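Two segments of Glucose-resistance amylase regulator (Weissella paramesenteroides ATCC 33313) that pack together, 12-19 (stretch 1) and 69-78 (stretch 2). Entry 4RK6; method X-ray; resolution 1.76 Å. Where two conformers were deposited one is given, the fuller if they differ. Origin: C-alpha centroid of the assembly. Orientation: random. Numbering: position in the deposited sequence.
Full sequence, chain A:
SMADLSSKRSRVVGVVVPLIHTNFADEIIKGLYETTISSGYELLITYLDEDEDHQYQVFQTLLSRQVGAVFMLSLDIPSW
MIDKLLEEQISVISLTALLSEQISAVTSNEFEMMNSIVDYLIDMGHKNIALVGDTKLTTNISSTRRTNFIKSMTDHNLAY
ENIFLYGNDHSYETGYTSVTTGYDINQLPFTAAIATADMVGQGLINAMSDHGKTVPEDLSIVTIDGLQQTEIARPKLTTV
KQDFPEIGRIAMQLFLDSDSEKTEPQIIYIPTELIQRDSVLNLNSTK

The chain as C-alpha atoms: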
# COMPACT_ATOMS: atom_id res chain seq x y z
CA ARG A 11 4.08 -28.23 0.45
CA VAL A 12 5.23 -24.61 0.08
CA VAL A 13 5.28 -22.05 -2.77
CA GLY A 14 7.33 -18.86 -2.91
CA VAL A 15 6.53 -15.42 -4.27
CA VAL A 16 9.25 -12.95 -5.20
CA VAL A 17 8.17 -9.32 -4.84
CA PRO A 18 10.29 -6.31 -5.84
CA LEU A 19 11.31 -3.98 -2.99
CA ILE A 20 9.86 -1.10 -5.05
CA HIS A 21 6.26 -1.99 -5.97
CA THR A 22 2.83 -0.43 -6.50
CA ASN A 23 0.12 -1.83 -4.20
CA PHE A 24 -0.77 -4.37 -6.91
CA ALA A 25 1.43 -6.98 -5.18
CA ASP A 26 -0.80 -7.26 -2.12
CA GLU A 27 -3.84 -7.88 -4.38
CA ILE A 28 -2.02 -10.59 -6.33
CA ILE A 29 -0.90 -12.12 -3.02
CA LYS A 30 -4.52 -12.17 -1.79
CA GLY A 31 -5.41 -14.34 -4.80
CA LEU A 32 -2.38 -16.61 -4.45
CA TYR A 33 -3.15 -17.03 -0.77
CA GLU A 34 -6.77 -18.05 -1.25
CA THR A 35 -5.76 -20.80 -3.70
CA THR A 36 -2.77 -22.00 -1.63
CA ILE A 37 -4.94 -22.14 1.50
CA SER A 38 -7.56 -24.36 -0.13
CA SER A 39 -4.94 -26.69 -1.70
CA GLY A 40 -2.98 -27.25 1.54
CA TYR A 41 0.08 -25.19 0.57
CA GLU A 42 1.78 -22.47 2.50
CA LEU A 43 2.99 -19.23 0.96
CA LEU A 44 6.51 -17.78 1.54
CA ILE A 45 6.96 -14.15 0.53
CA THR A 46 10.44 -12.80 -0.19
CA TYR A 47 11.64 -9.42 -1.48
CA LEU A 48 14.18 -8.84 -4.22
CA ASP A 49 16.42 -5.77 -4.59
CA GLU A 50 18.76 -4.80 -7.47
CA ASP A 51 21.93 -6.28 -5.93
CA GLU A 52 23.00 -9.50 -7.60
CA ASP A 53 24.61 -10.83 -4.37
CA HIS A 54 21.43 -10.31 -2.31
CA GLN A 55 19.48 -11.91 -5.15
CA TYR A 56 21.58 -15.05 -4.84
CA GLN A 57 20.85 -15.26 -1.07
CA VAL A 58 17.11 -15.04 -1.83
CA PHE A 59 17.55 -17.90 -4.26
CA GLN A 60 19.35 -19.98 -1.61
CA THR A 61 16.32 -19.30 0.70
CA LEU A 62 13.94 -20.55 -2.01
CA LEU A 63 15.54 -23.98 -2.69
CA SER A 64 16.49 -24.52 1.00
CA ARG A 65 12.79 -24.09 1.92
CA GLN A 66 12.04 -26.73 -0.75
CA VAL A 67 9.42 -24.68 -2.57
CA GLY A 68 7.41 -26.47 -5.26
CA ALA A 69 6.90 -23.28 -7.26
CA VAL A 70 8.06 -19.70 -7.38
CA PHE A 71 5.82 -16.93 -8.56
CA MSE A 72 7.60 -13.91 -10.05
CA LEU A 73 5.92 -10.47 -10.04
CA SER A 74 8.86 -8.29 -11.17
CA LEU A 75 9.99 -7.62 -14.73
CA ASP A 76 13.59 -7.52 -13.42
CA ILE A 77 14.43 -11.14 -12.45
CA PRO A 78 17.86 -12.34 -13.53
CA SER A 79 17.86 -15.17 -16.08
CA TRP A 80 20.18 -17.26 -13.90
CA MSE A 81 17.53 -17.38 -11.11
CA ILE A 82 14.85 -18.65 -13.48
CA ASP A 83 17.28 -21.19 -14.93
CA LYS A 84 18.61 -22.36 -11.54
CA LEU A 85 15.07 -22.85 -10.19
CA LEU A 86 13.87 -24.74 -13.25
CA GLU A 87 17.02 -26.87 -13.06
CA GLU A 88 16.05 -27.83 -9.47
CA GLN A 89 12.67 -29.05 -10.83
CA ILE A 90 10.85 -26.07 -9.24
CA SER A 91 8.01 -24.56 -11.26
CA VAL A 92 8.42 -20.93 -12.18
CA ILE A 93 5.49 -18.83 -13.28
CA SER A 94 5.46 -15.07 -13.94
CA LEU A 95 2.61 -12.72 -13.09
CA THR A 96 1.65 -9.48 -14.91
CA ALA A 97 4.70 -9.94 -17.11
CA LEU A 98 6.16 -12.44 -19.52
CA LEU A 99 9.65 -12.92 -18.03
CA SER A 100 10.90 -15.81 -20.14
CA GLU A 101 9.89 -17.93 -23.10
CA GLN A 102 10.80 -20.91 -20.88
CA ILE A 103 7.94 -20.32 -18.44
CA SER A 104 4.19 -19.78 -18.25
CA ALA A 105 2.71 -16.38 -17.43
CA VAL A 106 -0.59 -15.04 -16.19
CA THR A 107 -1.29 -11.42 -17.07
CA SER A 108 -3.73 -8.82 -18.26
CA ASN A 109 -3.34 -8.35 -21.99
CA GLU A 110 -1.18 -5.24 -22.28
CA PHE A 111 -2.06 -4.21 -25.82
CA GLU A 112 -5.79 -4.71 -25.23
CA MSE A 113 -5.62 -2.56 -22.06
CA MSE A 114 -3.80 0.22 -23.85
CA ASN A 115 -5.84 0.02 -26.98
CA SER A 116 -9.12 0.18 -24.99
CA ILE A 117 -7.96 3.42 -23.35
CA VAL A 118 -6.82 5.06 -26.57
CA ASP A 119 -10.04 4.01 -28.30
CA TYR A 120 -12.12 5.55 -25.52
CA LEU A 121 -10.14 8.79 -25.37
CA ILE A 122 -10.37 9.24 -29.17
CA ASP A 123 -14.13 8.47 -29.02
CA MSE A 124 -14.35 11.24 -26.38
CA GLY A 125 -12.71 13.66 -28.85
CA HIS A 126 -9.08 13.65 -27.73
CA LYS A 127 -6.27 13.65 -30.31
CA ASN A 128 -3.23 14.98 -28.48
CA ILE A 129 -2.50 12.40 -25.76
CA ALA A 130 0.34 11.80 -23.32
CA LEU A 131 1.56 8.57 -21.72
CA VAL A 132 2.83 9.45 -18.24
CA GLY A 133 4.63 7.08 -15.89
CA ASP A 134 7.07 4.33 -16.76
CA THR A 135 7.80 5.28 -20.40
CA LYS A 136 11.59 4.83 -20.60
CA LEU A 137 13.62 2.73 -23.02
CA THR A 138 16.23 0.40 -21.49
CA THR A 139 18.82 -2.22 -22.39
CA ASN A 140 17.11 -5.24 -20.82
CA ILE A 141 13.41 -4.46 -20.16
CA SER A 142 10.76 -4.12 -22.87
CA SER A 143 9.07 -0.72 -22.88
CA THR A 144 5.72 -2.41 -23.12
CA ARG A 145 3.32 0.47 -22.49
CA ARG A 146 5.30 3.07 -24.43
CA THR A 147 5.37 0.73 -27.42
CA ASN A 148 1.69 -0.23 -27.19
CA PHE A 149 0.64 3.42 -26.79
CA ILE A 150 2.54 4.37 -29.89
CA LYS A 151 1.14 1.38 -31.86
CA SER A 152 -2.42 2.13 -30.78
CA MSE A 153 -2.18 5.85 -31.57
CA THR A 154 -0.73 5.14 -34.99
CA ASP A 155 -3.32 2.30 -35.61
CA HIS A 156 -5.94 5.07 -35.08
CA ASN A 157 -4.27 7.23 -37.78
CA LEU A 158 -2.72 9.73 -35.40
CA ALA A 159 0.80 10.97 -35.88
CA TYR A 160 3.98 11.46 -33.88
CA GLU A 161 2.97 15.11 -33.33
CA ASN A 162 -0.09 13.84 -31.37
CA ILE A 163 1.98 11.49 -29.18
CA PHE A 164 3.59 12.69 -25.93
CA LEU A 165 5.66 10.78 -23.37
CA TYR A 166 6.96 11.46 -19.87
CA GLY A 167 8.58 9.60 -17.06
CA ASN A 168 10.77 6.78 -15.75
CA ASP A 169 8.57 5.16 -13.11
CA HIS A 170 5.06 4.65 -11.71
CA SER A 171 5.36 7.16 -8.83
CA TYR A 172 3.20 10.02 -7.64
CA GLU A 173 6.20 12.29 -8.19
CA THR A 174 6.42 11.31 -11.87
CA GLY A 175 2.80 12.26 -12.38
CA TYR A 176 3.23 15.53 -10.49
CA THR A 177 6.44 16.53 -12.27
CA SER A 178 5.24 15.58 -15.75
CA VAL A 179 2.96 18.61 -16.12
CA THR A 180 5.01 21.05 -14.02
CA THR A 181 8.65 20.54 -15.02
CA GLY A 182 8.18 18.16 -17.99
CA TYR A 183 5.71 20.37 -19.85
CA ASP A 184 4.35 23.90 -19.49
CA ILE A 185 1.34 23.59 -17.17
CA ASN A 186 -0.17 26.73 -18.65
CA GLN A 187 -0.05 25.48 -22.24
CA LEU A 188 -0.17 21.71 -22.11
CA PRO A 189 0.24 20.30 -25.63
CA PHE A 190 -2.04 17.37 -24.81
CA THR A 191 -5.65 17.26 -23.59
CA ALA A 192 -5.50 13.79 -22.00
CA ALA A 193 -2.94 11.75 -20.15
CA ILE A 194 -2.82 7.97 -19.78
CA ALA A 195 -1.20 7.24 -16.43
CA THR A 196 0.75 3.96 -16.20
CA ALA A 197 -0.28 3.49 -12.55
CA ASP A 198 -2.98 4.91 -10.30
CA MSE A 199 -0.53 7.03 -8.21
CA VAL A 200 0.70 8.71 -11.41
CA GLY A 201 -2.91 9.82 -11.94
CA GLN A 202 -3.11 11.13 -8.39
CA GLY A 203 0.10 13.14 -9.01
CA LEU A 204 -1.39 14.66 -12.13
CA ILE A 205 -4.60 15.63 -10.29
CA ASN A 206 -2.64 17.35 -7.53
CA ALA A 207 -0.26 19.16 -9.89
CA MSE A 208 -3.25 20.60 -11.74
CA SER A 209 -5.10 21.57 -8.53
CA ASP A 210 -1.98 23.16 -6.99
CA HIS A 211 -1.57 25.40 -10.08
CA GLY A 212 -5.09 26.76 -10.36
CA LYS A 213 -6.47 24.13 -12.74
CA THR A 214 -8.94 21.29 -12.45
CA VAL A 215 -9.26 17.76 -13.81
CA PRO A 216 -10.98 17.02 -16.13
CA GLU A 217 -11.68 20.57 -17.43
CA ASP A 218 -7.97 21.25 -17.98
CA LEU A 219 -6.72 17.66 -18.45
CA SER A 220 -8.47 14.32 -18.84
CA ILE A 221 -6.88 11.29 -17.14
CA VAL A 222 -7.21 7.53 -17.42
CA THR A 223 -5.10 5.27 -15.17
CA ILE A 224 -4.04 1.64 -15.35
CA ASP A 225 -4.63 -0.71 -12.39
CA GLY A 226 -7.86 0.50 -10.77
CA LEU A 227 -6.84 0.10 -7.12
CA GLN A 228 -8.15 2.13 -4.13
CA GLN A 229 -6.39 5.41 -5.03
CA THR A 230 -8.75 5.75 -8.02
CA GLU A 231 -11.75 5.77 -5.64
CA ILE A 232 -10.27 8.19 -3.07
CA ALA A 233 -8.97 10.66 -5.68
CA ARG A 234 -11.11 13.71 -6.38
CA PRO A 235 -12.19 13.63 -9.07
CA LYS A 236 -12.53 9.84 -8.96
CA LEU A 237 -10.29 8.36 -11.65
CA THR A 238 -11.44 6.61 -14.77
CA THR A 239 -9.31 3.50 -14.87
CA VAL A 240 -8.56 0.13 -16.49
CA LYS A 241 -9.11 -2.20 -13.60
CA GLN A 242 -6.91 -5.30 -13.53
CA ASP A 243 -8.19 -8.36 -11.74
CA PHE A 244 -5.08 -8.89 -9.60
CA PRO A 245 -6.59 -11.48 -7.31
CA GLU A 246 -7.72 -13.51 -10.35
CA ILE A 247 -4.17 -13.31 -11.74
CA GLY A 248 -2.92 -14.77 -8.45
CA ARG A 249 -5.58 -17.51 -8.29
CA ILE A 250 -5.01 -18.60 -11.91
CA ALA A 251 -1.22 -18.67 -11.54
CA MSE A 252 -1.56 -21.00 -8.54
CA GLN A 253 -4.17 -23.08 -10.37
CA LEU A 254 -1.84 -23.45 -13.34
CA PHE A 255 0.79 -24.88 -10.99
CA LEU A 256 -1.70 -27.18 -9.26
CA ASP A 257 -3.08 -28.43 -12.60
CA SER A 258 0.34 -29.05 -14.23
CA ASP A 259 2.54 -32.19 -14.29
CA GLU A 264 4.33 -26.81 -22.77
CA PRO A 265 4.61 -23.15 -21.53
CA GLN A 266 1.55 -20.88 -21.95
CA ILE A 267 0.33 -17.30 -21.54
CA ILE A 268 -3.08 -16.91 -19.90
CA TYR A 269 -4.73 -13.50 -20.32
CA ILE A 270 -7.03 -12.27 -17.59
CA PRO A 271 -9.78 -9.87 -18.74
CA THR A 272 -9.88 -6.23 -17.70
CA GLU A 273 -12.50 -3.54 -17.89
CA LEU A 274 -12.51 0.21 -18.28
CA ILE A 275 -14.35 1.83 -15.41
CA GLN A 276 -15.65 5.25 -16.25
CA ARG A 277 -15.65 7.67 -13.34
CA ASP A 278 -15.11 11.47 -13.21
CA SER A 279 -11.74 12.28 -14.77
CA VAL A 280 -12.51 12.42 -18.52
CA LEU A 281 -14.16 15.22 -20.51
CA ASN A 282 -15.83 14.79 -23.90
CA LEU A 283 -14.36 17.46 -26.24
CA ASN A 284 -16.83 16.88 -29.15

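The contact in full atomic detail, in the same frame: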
# COMPACT_ATOMS: atom_id res chain seq x y z
N VAL A 12 5.06 -26.05 0.01
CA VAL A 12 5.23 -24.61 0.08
C VAL A 12 5.49 -24.05 -1.31
O VAL A 12 6.12 -24.73 -2.11
CB VAL A 12 6.41 -24.25 1.00
CG1 VAL A 12 6.66 -22.74 0.99
CG2 VAL A 12 6.15 -24.74 2.41
N VAL A 13 4.95 -22.85 -1.58
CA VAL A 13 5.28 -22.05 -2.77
C VAL A 13 5.85 -20.70 -2.35
O VAL A 13 5.52 -20.17 -1.29
CB VAL A 13 4.08 -21.84 -3.73
CG1 VAL A 13 3.59 -23.20 -4.22
CG2 VAL A 13 2.97 -21.03 -3.09
N GLY A 14 6.70 -20.15 -3.20
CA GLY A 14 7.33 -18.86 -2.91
C GLY A 14 6.85 -17.80 -3.86
O GLY A 14 6.45 -18.09 -4.99
N VAL A 15 6.87 -16.56 -3.41
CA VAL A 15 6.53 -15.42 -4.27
C VAL A 15 7.63 -14.41 -4.09
O VAL A 15 8.03 -14.13 -2.97
CB VAL A 15 5.19 -14.77 -3.88
CG1 VAL A 15 4.79 -13.71 -4.90
CG2 VAL A 15 4.11 -15.81 -3.75
N VAL A 16 8.14 -13.91 -5.21
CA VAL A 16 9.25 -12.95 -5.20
C VAL A 16 8.64 -11.62 -5.61
O VAL A 16 8.11 -11.46 -6.70
CB VAL A 16 10.40 -13.37 -6.14
CG1 VAL A 16 11.52 -12.32 -6.14
CG2 VAL A 16 10.98 -14.70 -5.73
N VAL A 17 8.73 -10.66 -4.68
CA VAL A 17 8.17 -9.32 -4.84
C VAL A 17 9.32 -8.30 -4.90
O VAL A 17 10.26 -8.38 -4.11
CB VAL A 17 7.27 -8.98 -3.64
CG1 VAL A 17 6.57 -7.63 -3.82
CG2 VAL A 17 6.24 -10.09 -3.42
N PRO A 18 9.25 -7.36 -5.84
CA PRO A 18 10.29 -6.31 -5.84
C PRO A 18 10.19 -5.40 -4.61
O PRO A 18 9.09 -5.16 -4.10
CB PRO A 18 10.00 -5.51 -7.12
CG PRO A 18 8.60 -5.83 -7.50
CD PRO A 18 8.21 -7.13 -6.85
N LEU A 19 11.33 -4.92 -4.12
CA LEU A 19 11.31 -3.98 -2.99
C LEU A 19 10.48 -2.74 -3.33
O LEU A 19 9.72 -2.24 -2.48
CB LEU A 19 12.73 -3.55 -2.59
CG LEU A 19 13.34 -4.21 -1.34
CD1 LEU A 19 14.60 -3.44 -0.97
CD2 LEU A 19 12.38 -4.26 -0.16
N ALA A 69 7.14 -24.26 -6.22
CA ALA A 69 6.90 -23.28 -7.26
C ALA A 69 7.32 -21.94 -6.76
O ALA A 69 7.28 -21.69 -5.56
CB ALA A 69 5.44 -23.24 -7.66
N VAL A 70 7.69 -21.06 -7.70
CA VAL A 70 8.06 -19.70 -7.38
C VAL A 70 7.31 -18.83 -8.34
O VAL A 70 7.39 -19.02 -9.54
CB VAL A 70 9.57 -19.45 -7.53
CG1 VAL A 70 9.89 -17.97 -7.33
CG2 VAL A 70 10.33 -20.31 -6.55
N PHE A 71 6.57 -17.87 -7.80
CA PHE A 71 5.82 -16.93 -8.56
C PHE A 71 6.59 -15.63 -8.61
O PHE A 71 6.96 -15.09 -7.58
CB PHE A 71 4.45 -16.74 -7.94
CG PHE A 71 3.64 -18.00 -7.98
CD1 PHE A 71 3.11 -18.44 -9.19
CD2 PHE A 71 3.52 -18.81 -6.87
CE1 PHE A 71 2.41 -19.64 -9.26
CE2 PHE A 71 2.82 -20.00 -6.94
CZ PHE A 71 2.27 -20.41 -8.14
N MSE A 72 6.83 -15.14 -9.83
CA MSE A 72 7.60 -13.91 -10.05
C MSE A 72 6.68 -12.78 -10.43
O MSE A 72 5.92 -12.90 -11.38
CB MSE A 72 8.57 -14.15 -11.20
CG MSE A 72 9.38 -15.41 -10.96
SE MSE A 72 10.76 -15.05 -9.59
CE MSE A 72 11.78 -16.71 -9.82
N LEU A 73 6.76 -11.65 -9.72
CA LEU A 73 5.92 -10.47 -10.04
C LEU A 73 6.69 -9.38 -10.78
O LEU A 73 6.09 -8.60 -11.50
CB LEU A 73 5.36 -9.86 -8.76
CG LEU A 73 4.69 -10.74 -7.72
CD1 LEU A 73 3.71 -9.90 -6.91
CD2 LEU A 73 3.98 -11.94 -8.32
N SER A 74 8.01 -9.34 -10.59
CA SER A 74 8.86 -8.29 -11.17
C SER A 74 9.06 -8.51 -12.66
O SER A 74 8.75 -9.59 -13.19
CB SER A 74 10.23 -8.25 -10.48
OG SER A 74 10.14 -8.25 -9.06
N LEU A 75 9.56 -7.49 -13.34
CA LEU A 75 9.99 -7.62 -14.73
C LEU A 75 11.52 -7.78 -14.75
O LEU A 75 12.10 -8.02 -15.81
CB LEU A 75 9.54 -6.41 -15.56
N ASP A 76 12.15 -7.72 -13.57
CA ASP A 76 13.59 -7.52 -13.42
C ASP A 76 14.36 -8.76 -12.89
O ASP A 76 15.48 -8.63 -12.39
CB ASP A 76 13.80 -6.34 -12.46
CG ASP A 76 14.80 -5.32 -12.97
OD1 ASP A 76 15.72 -5.70 -13.73
OD2 ASP A 76 14.67 -4.14 -12.61
N ILE A 77 13.80 -9.95 -13.03
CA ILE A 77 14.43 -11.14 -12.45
C ILE A 77 15.60 -11.57 -13.32
O ILE A 77 15.46 -11.64 -14.55
CB ILE A 77 13.43 -12.31 -12.36
CG1 ILE A 77 12.20 -11.91 -11.51
CG2 ILE A 77 14.10 -13.55 -11.77
CD1 ILE A 77 12.50 -11.70 -10.04
N PRO A 78 16.75 -11.88 -12.70
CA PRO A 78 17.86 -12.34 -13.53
C PRO A 78 17.60 -13.71 -14.15
O PRO A 78 17.03 -14.60 -13.52
CB PRO A 78 19.03 -12.42 -12.55
CG PRO A 78 18.40 -12.55 -11.21
CD PRO A 78 17.18 -11.68 -11.30
O HOH W 1 9.11 -10.64 -8.78

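Two neighbouring parallel strands, 12-18 and 69-72, make this contact, their axes 22° apart, and the rule it follows is a backbone ladder, with valines of stretch 1 packing against larger side chains of stretch 2 as well as Val 70 and Ala 69. The stretches bury 548 Å² between them, both sides summed. Val 12 barely takes part; near it, Ala 69 N is buried by the contact without a partner anywhere in the model. Val 13, in the m rotamer, points toward the other stretch: its CG1 lies 3.9 Å from Ala 69 CB, and its CB meets the edge of the aromatic ring at Phe 71 CE2, also 3.9 Å away.

Gly 14 begins the ladder. Its N donates to Ala 69 O at 2.9 Å, and its O accepts from Phe 71 N at 2.8 Å, both nearly straight. The same carbonyl sits 3.3 Å from Val 70 CA, a CA-H...O contact typical of close parallel strands. Gly 14 has no side chain to add beside Val 70, so its part here is played by the backbone.

Val 15 pairs with Phe 71 and shares its face, where its CG1 packs 3.9 Å from Leu 73 CD2. Val 16, on the other face with Val 70 and Met 72, has more area covered than any other residue here. Its CG2 touches Val 70 CG1 at 3.8 Å, its CB lies 3.9 Å from the SE of selenomethionine Met 72, and its CG1 reaches Ile 77 CD1 at 4.1 Å. A beta-branched residue suits this spot, offering two methyls to different neighbours while keeping the extended backbone.

The ladder continues as Val 16 N donates to Phe 71 O at 2.9 Å, then loosens: Leu 73 N to Val 16 O is a weak bond of 3.3 Å. Here a water joins in, donating to Val 16 O (2.4 Å) and accepting from Ser 74 N (2.5 Å); it also lies 2.6 Å from Ser 74 OG, in a poorly ordered residue.

Val 17 points away. Pro 18 has no amide hydrogen to extend the ladder; instead its CD rests 3.1 Å from Ser 74 OG. Leu 19 makes no contact.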